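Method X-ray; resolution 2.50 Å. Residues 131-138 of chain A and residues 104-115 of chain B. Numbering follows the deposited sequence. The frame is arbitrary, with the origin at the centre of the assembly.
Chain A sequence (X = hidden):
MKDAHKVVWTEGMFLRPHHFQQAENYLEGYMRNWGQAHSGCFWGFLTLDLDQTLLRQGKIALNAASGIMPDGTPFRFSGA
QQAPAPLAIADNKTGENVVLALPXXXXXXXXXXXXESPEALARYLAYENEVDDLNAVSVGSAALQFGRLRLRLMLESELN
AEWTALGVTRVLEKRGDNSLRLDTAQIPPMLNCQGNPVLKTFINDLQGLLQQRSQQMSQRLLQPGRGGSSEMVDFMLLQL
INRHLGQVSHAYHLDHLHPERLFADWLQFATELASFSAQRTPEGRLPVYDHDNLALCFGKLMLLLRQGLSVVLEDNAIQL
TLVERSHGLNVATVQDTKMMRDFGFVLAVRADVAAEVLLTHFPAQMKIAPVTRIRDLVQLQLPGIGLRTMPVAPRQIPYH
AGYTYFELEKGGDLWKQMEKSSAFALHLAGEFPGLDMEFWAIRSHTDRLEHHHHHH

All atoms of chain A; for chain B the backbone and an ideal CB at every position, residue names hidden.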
# COMPACT_ATOMS: atom_id res chain seq x y z
N VAL A 131 -26.76 6.24 37.60
CA VAL A 131 -27.18 5.91 36.24
C VAL A 131 -28.60 5.36 36.25
O VAL A 131 -28.96 4.57 37.12
CB VAL A 131 -26.24 4.89 35.59
CG1 VAL A 131 -24.90 5.50 35.37
CG2 VAL A 131 -26.13 3.66 36.46
N ASP A 132 -29.38 5.76 35.26
CA ASP A 132 -30.69 5.18 35.07
C ASP A 132 -30.59 3.71 34.70
O ASP A 132 -29.56 3.24 34.23
CB ASP A 132 -31.45 5.94 33.99
CG ASP A 132 -31.44 7.42 34.22
OD1 ASP A 132 -31.29 7.83 35.38
OD2 ASP A 132 -31.59 8.18 33.24
N ASP A 133 -31.67 2.99 34.94
CA ASP A 133 -31.85 1.67 34.36
C ASP A 133 -32.00 1.80 32.85
O ASP A 133 -32.57 2.76 32.34
CB ASP A 133 -33.08 1.01 34.98
CG ASP A 133 -33.14 -0.48 34.74
OD1 ASP A 133 -33.05 -0.93 33.58
OD2 ASP A 133 -33.31 -1.22 35.72
N LEU A 134 -31.45 0.83 32.13
CA LEU A 134 -31.57 0.85 30.68
C LEU A 134 -32.91 0.30 30.19
O LEU A 134 -33.30 0.58 29.05
CB LEU A 134 -30.44 0.04 30.05
CG LEU A 134 -29.06 0.71 30.04
CD1 LEU A 134 -28.05 -0.19 29.36
CD2 LEU A 134 -29.12 2.07 29.36
N ASN A 135 -33.62 -0.45 31.02
CA ASN A 135 -34.94 -0.98 30.72
C ASN A 135 -36.01 0.06 31.00
O ASN A 135 -35.78 1.07 31.66
CB ASN A 135 -35.21 -2.22 31.56
CG ASN A 135 -34.10 -3.21 31.48
OD1 ASN A 135 -33.44 -3.32 30.46
ND2 ASN A 135 -33.89 -3.96 32.56
N ALA A 136 -37.22 -0.20 30.50
CA ALA A 136 -38.39 0.56 30.88
C ALA A 136 -39.15 -0.06 32.05
O ALA A 136 -40.10 0.55 32.55
CB ALA A 136 -39.32 0.74 29.68
N VAL A 137 -38.75 -1.24 32.51
CA VAL A 137 -39.29 -1.83 33.74
C VAL A 137 -38.57 -1.19 34.92
O VAL A 137 -38.56 -1.71 36.04
CB VAL A 137 -39.15 -3.37 33.73
CG1 VAL A 137 -37.76 -3.83 34.18
CG2 VAL A 137 -40.25 -4.01 34.56
N SER A 138 -38.00 -0.01 34.68
CA SER A 138 -37.12 0.64 35.63
C SER A 138 -37.87 1.12 36.87
O SER A 138 -38.97 1.68 36.77
CB SER A 138 -36.44 1.82 34.95
OG SER A 138 -37.33 2.45 34.05
N UNK B 104 -28.97 4.83 17.55
CA UNK B 104 -27.72 5.09 18.20
C UNK B 104 -27.95 4.98 19.68
O UNK B 104 -28.98 5.34 20.14
CB UNK B 104 -27.15 6.46 17.82
N UNK B 105 -27.01 4.46 20.41
CA UNK B 105 -27.16 4.34 21.85
C UNK B 105 -27.21 5.70 22.49
O UNK B 105 -26.55 6.64 22.07
CB UNK B 105 -26.02 3.51 22.45
N UNK B 106 -28.01 5.80 23.54
CA UNK B 106 -28.07 7.04 24.29
C UNK B 106 -28.52 6.71 25.71
O UNK B 106 -29.45 5.92 25.91
CB UNK B 106 -29.01 8.05 23.63
N UNK B 107 -27.83 7.28 26.68
CA UNK B 107 -28.19 7.05 28.07
C UNK B 107 -29.37 7.89 28.51
O UNK B 107 -30.07 7.51 29.45
CB UNK B 107 -26.99 7.33 28.98
N UNK B 108 -29.61 9.02 27.85
CA UNK B 108 -30.78 9.82 28.10
C UNK B 108 -32.08 9.20 27.66
O UNK B 108 -33.14 9.79 27.88
CB UNK B 108 -30.62 11.18 27.41
N UNK B 109 -32.04 7.99 27.15
CA UNK B 109 -33.26 7.33 26.73
C UNK B 109 -33.16 5.84 26.92
O UNK B 109 -32.09 5.29 26.90
CB UNK B 109 -33.57 7.66 25.27
N UNK B 110 -34.30 5.20 27.07
CA UNK B 110 -34.34 3.78 27.35
C UNK B 110 -33.72 2.99 26.25
O UNK B 110 -33.91 3.28 25.09
CB UNK B 110 -35.78 3.31 27.58
N UNK B 111 -33.01 1.95 26.64
CA UNK B 111 -32.32 1.10 25.70
C UNK B 111 -33.08 -0.13 25.35
O UNK B 111 -33.07 -0.55 24.23
CB UNK B 111 -30.95 0.71 26.25
N UNK B 112 -33.71 -0.73 26.34
CA UNK B 112 -34.45 -1.94 26.12
C UNK B 112 -35.93 -1.78 26.37
O UNK B 112 -36.32 -1.18 27.34
CB UNK B 112 -33.89 -3.05 27.01
N UNK B 113 -36.73 -2.31 25.47
CA UNK B 113 -38.18 -2.30 25.55
C UNK B 113 -38.70 -3.72 25.43
O UNK B 113 -38.08 -4.59 24.81
CB UNK B 113 -38.78 -1.41 24.46
N UNK B 114 -39.87 -3.94 26.01
CA UNK B 114 -40.48 -5.26 26.09
C UNK B 114 -41.67 -5.40 25.17
O UNK B 114 -42.14 -6.52 24.95
CB UNK B 114 -40.91 -5.56 27.53
N UNK B 115 -42.16 -4.30 24.62
CA UNK B 115 -43.27 -4.29 23.70
C UNK B 115 -42.89 -3.40 22.54
O UNK B 115 -42.47 -2.26 22.75
CB UNK B 115 -44.56 -3.82 24.37

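Position 104 lies out of reach of chain A, so the contact sets no preference; the residue is Thr B104. At 105 the ideal CB has nothing of chain A within 5.5 Å and points sideways, yet the isobutyl group of Leu A134 lies further along. A short side chain would leave that leucine untouched, whereas a long apolar or aromatic one could reach it. The residue is Tyr B105; with chi1 at t its ring extends to the leucine, CZ lying 4.1 Å from Leu A134 CD2, while its hydroxyl bonds elsewhere in the structure.

Position 106 points away and would accept almost anything; it is Arg B106. At 107 the CB points sideways with open space around it, and the nearby carboxylate of Asp A132 would favour a small, polar or basic residue. Ala B107 is found, and its O stands 4.1 Å from Asp A132 OD2. Position 108, with phi/psi of -69/3, does not require glycine, but Gly B108 is present. Position 109 points away from chain A; Arg B109 turns back to its own stretch, NH1 making a weak hydrogen bond to Thr B104 O (2.7 Å).

From 110 the backbone closes on chain A. The CB at 110 lies 4.0 Å from Leu A134 O and points sideways, past Ala A136, so a polar or flexible side chain would fit. Glu B110 runs outward, its OE1 4.4 Å from Ala A136 CB, with no hydrogen bond to chain A.

At 111 the CB points toward chain A, 3.7 Å from Leu A134 O, and the backbone N donates to that same oxygen (2.8 Å). A compact side chain suits, polar or apolar. Asp B111 places its CB 3.9 Å from Leu A134 CD2.

Position 112 also points toward chain A. Its N gives a nearly straight hydrogen bond (3.0 Å, 171°) to Leu A134 O, which thus serves two consecutive amides; its O receives a weak one from Ala A136 N (3.4 Å). With the ideal CB 3.5 Å from Asn A135 OD1, room is limited near the backbone, and extended phi/psi angles suit a beta-branched residue. Val B112 fits, its CB 3.4 Å from Asn A135 OD1.

Position 113 points away; Ile B113 occupies it. At 114 the CB points toward chain A but lies over 5.5 Å from it, a gap for a large apolar or aromatic group. Phe B114 spans it: CZ lies 4.0 Å from Asn A135 CB, at the ring edge, and CE1 4.0 Å from Val A137 CB. Position 115 is out of reach, and Gln B115 makes no contact with chain A; its NE2 donates to Phe B114 O (2.5 Å).

Chain B (104-115) TYRAGREDVIFQ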
# COMPACT_ATOMS: atom_id res chain seq x y z
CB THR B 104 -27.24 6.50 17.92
OG1 THR B 104 -28.12 7.40 18.57
CG2 THR B 104 -27.29 6.79 16.48
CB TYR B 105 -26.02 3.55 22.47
CG TYR B 105 -26.11 3.45 23.98
CD1 TYR B 105 -26.82 2.44 24.58
CD2 TYR B 105 -25.47 4.38 24.79
CE1 TYR B 105 -26.89 2.34 25.94
CE2 TYR B 105 -25.55 4.29 26.14
CZ TYR B 105 -26.26 3.27 26.72
OH TYR B 105 -26.34 3.18 28.08
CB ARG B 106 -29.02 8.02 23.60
CG ARG B 106 -29.30 9.27 24.37
CD ARG B 106 -28.40 10.40 23.95
NE ARG B 106 -28.60 11.54 24.83
CZ ARG B 106 -27.93 11.73 25.96
NH1 ARG B 106 -27.00 10.87 26.33
NH2 ARG B 106 -28.19 12.79 26.71
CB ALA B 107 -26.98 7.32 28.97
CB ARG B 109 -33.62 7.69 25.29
CG ARG B 109 -32.56 7.34 24.28
CD ARG B 109 -32.94 7.85 22.91
NE ARG B 109 -32.14 7.21 21.89
CZ ARG B 109 -31.75 7.81 20.78
NH1 ARG B 109 -31.02 7.15 19.91
NH2 ARG B 109 -32.07 9.06 20.55
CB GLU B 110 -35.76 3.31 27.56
CG GLU B 110 -36.74 3.93 26.60
CD GLU B 110 -37.57 5.03 27.23
OE1 GLU B 110 -38.46 4.69 28.02
OE2 GLU B 110 -37.32 6.21 26.95
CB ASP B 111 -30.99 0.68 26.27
CG ASP B 111 -30.01 0.35 25.22
OD1 ASP B 111 -30.00 1.06 24.23
OD2 ASP B 111 -29.27 -0.63 25.36
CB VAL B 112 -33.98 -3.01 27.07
CG1 VAL B 112 -34.73 -4.29 26.82
CG2 VAL B 112 -32.49 -3.21 26.92
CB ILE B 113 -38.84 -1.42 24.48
CG1 ILE B 113 -38.43 -1.89 23.09
CG2 ILE B 113 -38.50 0.03 24.71
CD1 ILE B 113 -39.10 -1.14 21.97
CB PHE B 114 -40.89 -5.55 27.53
CG PHE B 114 -39.77 -5.37 28.51
CD1 PHE B 114 -39.37 -4.10 28.91
CD2 PHE B 114 -39.11 -6.46 29.03
CE1 PHE B 114 -38.34 -3.94 29.81
CE2 PHE B 114 -38.07 -6.30 29.93
CZ PHE B 114 -37.68 -5.04 30.31
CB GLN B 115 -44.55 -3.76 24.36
CG GLN B 115 -45.05 -4.63 25.51
CD GLN B 115 -45.49 -6.01 25.06
OE1 GLN B 115 -46.60 -6.19 24.55
NE2 GLN B 115 -44.61 -6.99 25.22
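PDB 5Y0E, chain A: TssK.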